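Local atomic coordinates of aminoglycoside 6-N-acetyltransferase type Ib11 (Salmonella typhimurium, PDB entry 2PRB), a protein that probably transfers an acetyl group from acetyl-CoA to the 6'-amino group of aminoglycosides such as kanamycin B, conferring resistance to these antibiotics. Residues Q81-L86 / G103-L108. The protein carries 2 engineered substitutions. Numbering follows the deposited sequence.
Sequences QSYVAL and GIDQLL. Engineered in segment 103-108: Q106 (natural residue Leu), L107 (natural residue Ser). With COA (coenzyme A), chain B.
Q81 and Y83 pair with D105 and G103 through four backbone hydrogen bonds of antiparallel sheet. Q81 N reaches D105 O at 2.8 Å and D105 N returns to Q81 O; Y83 and G103 exchange the same two bonds. Between them S82 and I104 form the non-hydrogen-bonded pair, where CA-H...O contacts run from I104 CA to Q81 O and from S82 CA to G103 O.

The Y83 ring folds across the neighbouring strand, its CG set between the backbone N and the carbonyl carbon (chi1 62°). One face lies over G103, whose CA sits 3.5 Å from the ring centroid in a CH-pi contact, 21° off the normal. The lack of a side chain at G103 leaves room for the ring. At the ring edge, a water is hydrogen-bonded to Y83 OH (2.6 Å) and to I104 O, and the hydroxyl also bonds Q140.

On the face of the sheet that carries Q81, Y83 and D105, a second water donates to Q81 OE1 at 2.7 Å; its link to D105 OD2 is modelled too short and remains doubtful. Q81 NE2 bonds Y79 OH.

Farther along, L108 N donates to O9P of coenzyme A (2.7 Å), and N4P makes a weak hydrogen bond to the backbone O of the engineered residue Q106, pantetheine binding characteristic of the GNAT fold.

On the opposite face of the sheet, with S82, I104 packs against V123, L126 and L130 of helix 118-131, and strands 65-72 and 138-141 flank the pair in the central sheet.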
loop_
_atom_site.group_PDB
_atom_site.type_symbol
_atom_site.label_atom_id
_atom_site.label_comp_id
_atom_site.label_asym_id
_atom_site.label_seq_id
_atom_site.Cartn_x
_atom_site.Cartn_y
_atom_site.Cartn_z
ATOM N N GLN A 81 -1.219 2.051 2.774
ATOM C CA GLN A 81 -1.322 1.141 3.908
ATOM C C GLN A 81 -0.074 0.289 3.983
ATOM O O GLN A 81 0.434 -0.166 2.955
ATOM C CB GLN A 81 -2.502 0.185 3.726
ATOM C CG GLN A 81 -3.835 0.749 4.087
ATOM C CD GLN A 81 -4.984 -0.182 3.732
ATOM O OE1 GLN A 81 -4.782 -1.307 3.259
ATOM N NE2 GLN A 81 -6.197 0.286 3.957
ATOM N N SER A 82 0.416 0.070 5.198
ATOM C CA SER A 82 1.396 -0.979 5.435
ATOM C C SER A 82 0.798 -1.963 6.428
ATOM O O SER A 82 -0.033 -1.588 7.255
ATOM C CB SER A 82 2.717 -0.409 5.956
ATOM O OG SER A 82 2.581 0.061 7.285
ATOM N N TYR A 83 1.213 -3.221 6.339
ATOM C CA TYR A 83 0.686 -4.245 7.234
ATOM C C TYR A 83 1.736 -5.292 7.588
ATOM O O TYR A 83 2.667 -5.529 6.822
ATOM C CB TYR A 83 -0.578 -4.898 6.647
ATOM C CG TYR A 83 -0.366 -5.620 5.329
ATOM C CD1 TYR A 83 0.029 -6.961 5.304
ATOM C CD2 TYR A 83 -0.563 -4.966 4.112
ATOM C CE1 TYR A 83 0.232 -7.632 4.100
ATOM C CE2 TYR A 83 -0.370 -5.633 2.897
ATOM C CZ TYR A 83 0.030 -6.962 2.903
ATOM O OH TYR A 83 0.234 -7.630 1.714
ATOM N N VAL A 84 1.587 -5.896 8.766
ATOM C CA VAL A 84 2.407 -7.041 9.154
ATOM C C VAL A 84 1.746 -8.299 8.585
ATOM O O VAL A 84 0.659 -8.686 9.021
ATOM C CB VAL A 84 2.551 -7.154 10.690
ATOM C CG1 VAL A 84 3.445 -8.340 11.061
ATOM C CG2 VAL A 84 3.107 -5.852 11.276
ATOM N N ALA A 85 2.401 -8.920 7.603
ATOM C CA ALA A 85 1.823 -10.059 6.881
ATOM C C ALA A 85 1.421 -11.198 7.823
ATOM O O ALA A 85 0.353 -11.791 7.673
ATOM C CB ALA A 85 2.785 -10.552 5.794
ATOM N N LEU A 86 2.270 -11.477 8.810
ATOM C CA LEU A 86 1.999 -12.520 9.801
ATOM C C LEU A 86 0.751 -12.239 10.651
ATOM O O LEU A 86 0.152 -13.167 11.200
ATOM C CB LEU A 86 3.231 -12.737 10.690
ATOM C CG LEU A 86 3.307 -13.989 11.572
ATOM C CD1 LEU A 86 3.353 -15.253 10.725
ATOM C CD2 LEU A 86 4.527 -13.909 12.474
ATOM N N GLY A 103 3.704 -5.776 4.170
ATOM C CA GLY A 103 3.061 -5.596 2.873
ATOM C C GLY A 103 2.601 -4.163 2.708
ATOM O O GLY A 103 2.403 -3.452 3.697
ATOM N N ILE A 104 2.437 -3.729 1.460
ATOM C CA ILE A 104 1.961 -2.370 1.193
ATOM C C ILE A 104 0.847 -2.332 0.154
ATOM O O ILE A 104 0.730 -3.228 -0.686
ATOM C CB ILE A 104 3.102 -1.393 0.763
ATOM C CG1 ILE A 104 3.785 -1.867 -0.529
ATOM C CG2 ILE A 104 4.107 -1.189 1.904
ATOM C CD1 ILE A 104 4.667 -0.812 -1.192
ATOM N N ASP A 105 0.031 -1.285 0.244
ATOM C CA ASP A 105 -0.988 -0.956 -0.744
ATOM C C ASP A 105 -1.063 0.559 -0.821
ATOM O O ASP A 105 -0.794 1.242 0.168
ATOM C CB ASP A 105 -2.347 -1.522 -0.331
ATOM C CG ASP A 105 -2.446 -3.019 -0.532
ATOM O OD1 ASP A 105 -2.407 -3.474 -1.696
ATOM O OD2 ASP A 105 -2.582 -3.743 0.474
ATOM N N GLN A 106 -1.416 1.095 -1.988
ATOM C CA GLN A 106 -1.484 2.550 -2.142
ATOM C C GLN A 106 -2.314 2.994 -3.338
ATOM O O GLN A 106 -2.572 2.212 -4.255
ATOM C CB GLN A 106 -0.076 3.177 -2.197
ATOM C CG GLN A 106 0.706 2.947 -3.494
ATOM C CD GLN A 106 0.977 1.485 -3.772
ATOM O OE1 GLN A 106 0.615 0.970 -4.833
ATOM N NE2 GLN A 106 1.599 0.799 -2.817
ATOM N N LEU A 107 -2.719 4.260 -3.309
ATOM C CA LEU A 107 -3.496 4.865 -4.382
ATOM C C LEU A 107 -3.159 6.349 -4.496
ATOM O O LEU A 107 -2.813 6.991 -3.501
ATOM C CB LEU A 107 -5.000 4.678 -4.123
ATOM C CG LEU A 107 -5.641 5.344 -2.895
ATOM C CD1 LEU A 107 -6.116 6.769 -3.207
ATOM C CD2 LEU A 107 -6.799 4.503 -2.384
ATOM N N LEU A 108 -3.255 6.884 -5.707
ATOM C CA LEU A 108 -3.165 8.328 -5.912
ATOM C C LEU A 108 -4.571 8.896 -6.061
ATOM O O LEU A 108 -5.386 8.357 -6.807
ATOM C CB LEU A 108 -2.305 8.661 -7.137
ATOM C CG LEU A 108 -0.803 8.354 -7.069
ATOM C CD1 LEU A 108 -0.147 8.540 -8.434
ATOM C CD2 LEU A 108 -0.100 9.208 -6.019
HETATM N N1A COA B . 0.914 -1.989 -19.162
HETATM C C2A COA B . 2.266 -1.884 -18.884
HETATM N N3A COA B . 2.758 -0.732 -18.294
HETATM C C4A COA B . 1.922 0.297 -17.988
HETATM C C5A COA B . 0.560 0.208 -18.257
HETATM C C6A COA B . 0.055 -0.947 -18.851
HETATM N N6A COA B . -1.257 -1.116 -18.984
HETATM N N7A COA B . -0.017 1.362 -17.850
HETATM C C8A COA B . 0.938 2.170 -17.333
HETATM N N9A COA B . 2.145 1.523 -17.414
HETATM C C1B COA B . 3.433 1.931 -16.816
HETATM C C2B COA B . 3.905 3.307 -17.260
HETATM O O2B COA B . 4.540 3.241 -18.514
HETATM C C3B COA B . 4.857 3.690 -16.142
HETATM O O3B COA B . 6.150 3.183 -16.388
HETATM P P3B COA B . 7.308 4.005 -17.149
HETATM O O7A COA B . 7.827 5.083 -16.229
HETATM O O8A COA B . 6.775 4.631 -18.416
HETATM O O9A COA B . 8.424 3.046 -17.494
HETATM C C4B COA B . 4.313 2.945 -14.928
HETATM O O4B COA B . 3.375 1.993 -15.406
HETATM C C5B COA B . 3.638 3.870 -13.926
HETATM O O5B COA B . 4.595 4.483 -13.090
HETATM P P1A COA B . 4.124 5.714 -12.164
HETATM O O1A COA B . 3.868 6.930 -13.019
HETATM O O2A COA B . 5.120 6.005 -11.065
HETATM O O3A COA B . 2.753 5.133 -11.551
HETATM P P2A COA B . 1.610 6.058 -10.905
HETATM O O4A COA B . 2.166 7.423 -10.579
HETATM O O5A COA B . 0.402 6.143 -11.808
HETATM O O6A COA B . 1.255 5.268 -9.549
HETATM C CBP COA B . -0.426 3.674 -8.822
HETATM C CCP COA B . 0.888 3.900 -9.574
HETATM C CDP COA B . -0.744 2.180 -8.868
HETATM C CEP COA B . -0.220 4.089 -7.363
HETATM C CAP COA B . -1.542 4.510 -9.473
HETATM O OAP COA B . -1.597 4.319 -10.875
HETATM C C9P COA B . -2.901 4.313 -8.849
HETATM O O9P COA B . -3.224 5.001 -7.668
HETATM N N8P COA B . -3.751 3.484 -9.460
HETATM C C7P COA B . -5.140 3.328 -9.050
HETATM C C6P COA B . -5.309 2.493 -7.778
HETATM C C5P COA B . -4.451 1.245 -7.801
HETATM O O5P COA B . -4.336 0.567 -8.836
HETATM N N4P COA B . -3.843 0.926 -6.658
HETATM C C3P COA B . -2.875 -0.153 -6.573
HETATM C C2P COA B . -3.537 -1.514 -6.393
HETATM S S1P COA B . -2.321 -2.841 -6.194
HETATM O O HOH W 1 -3.003 -3.273 2.809
HETATM O O HOH W 2 0.343 -6.069 -0.410
#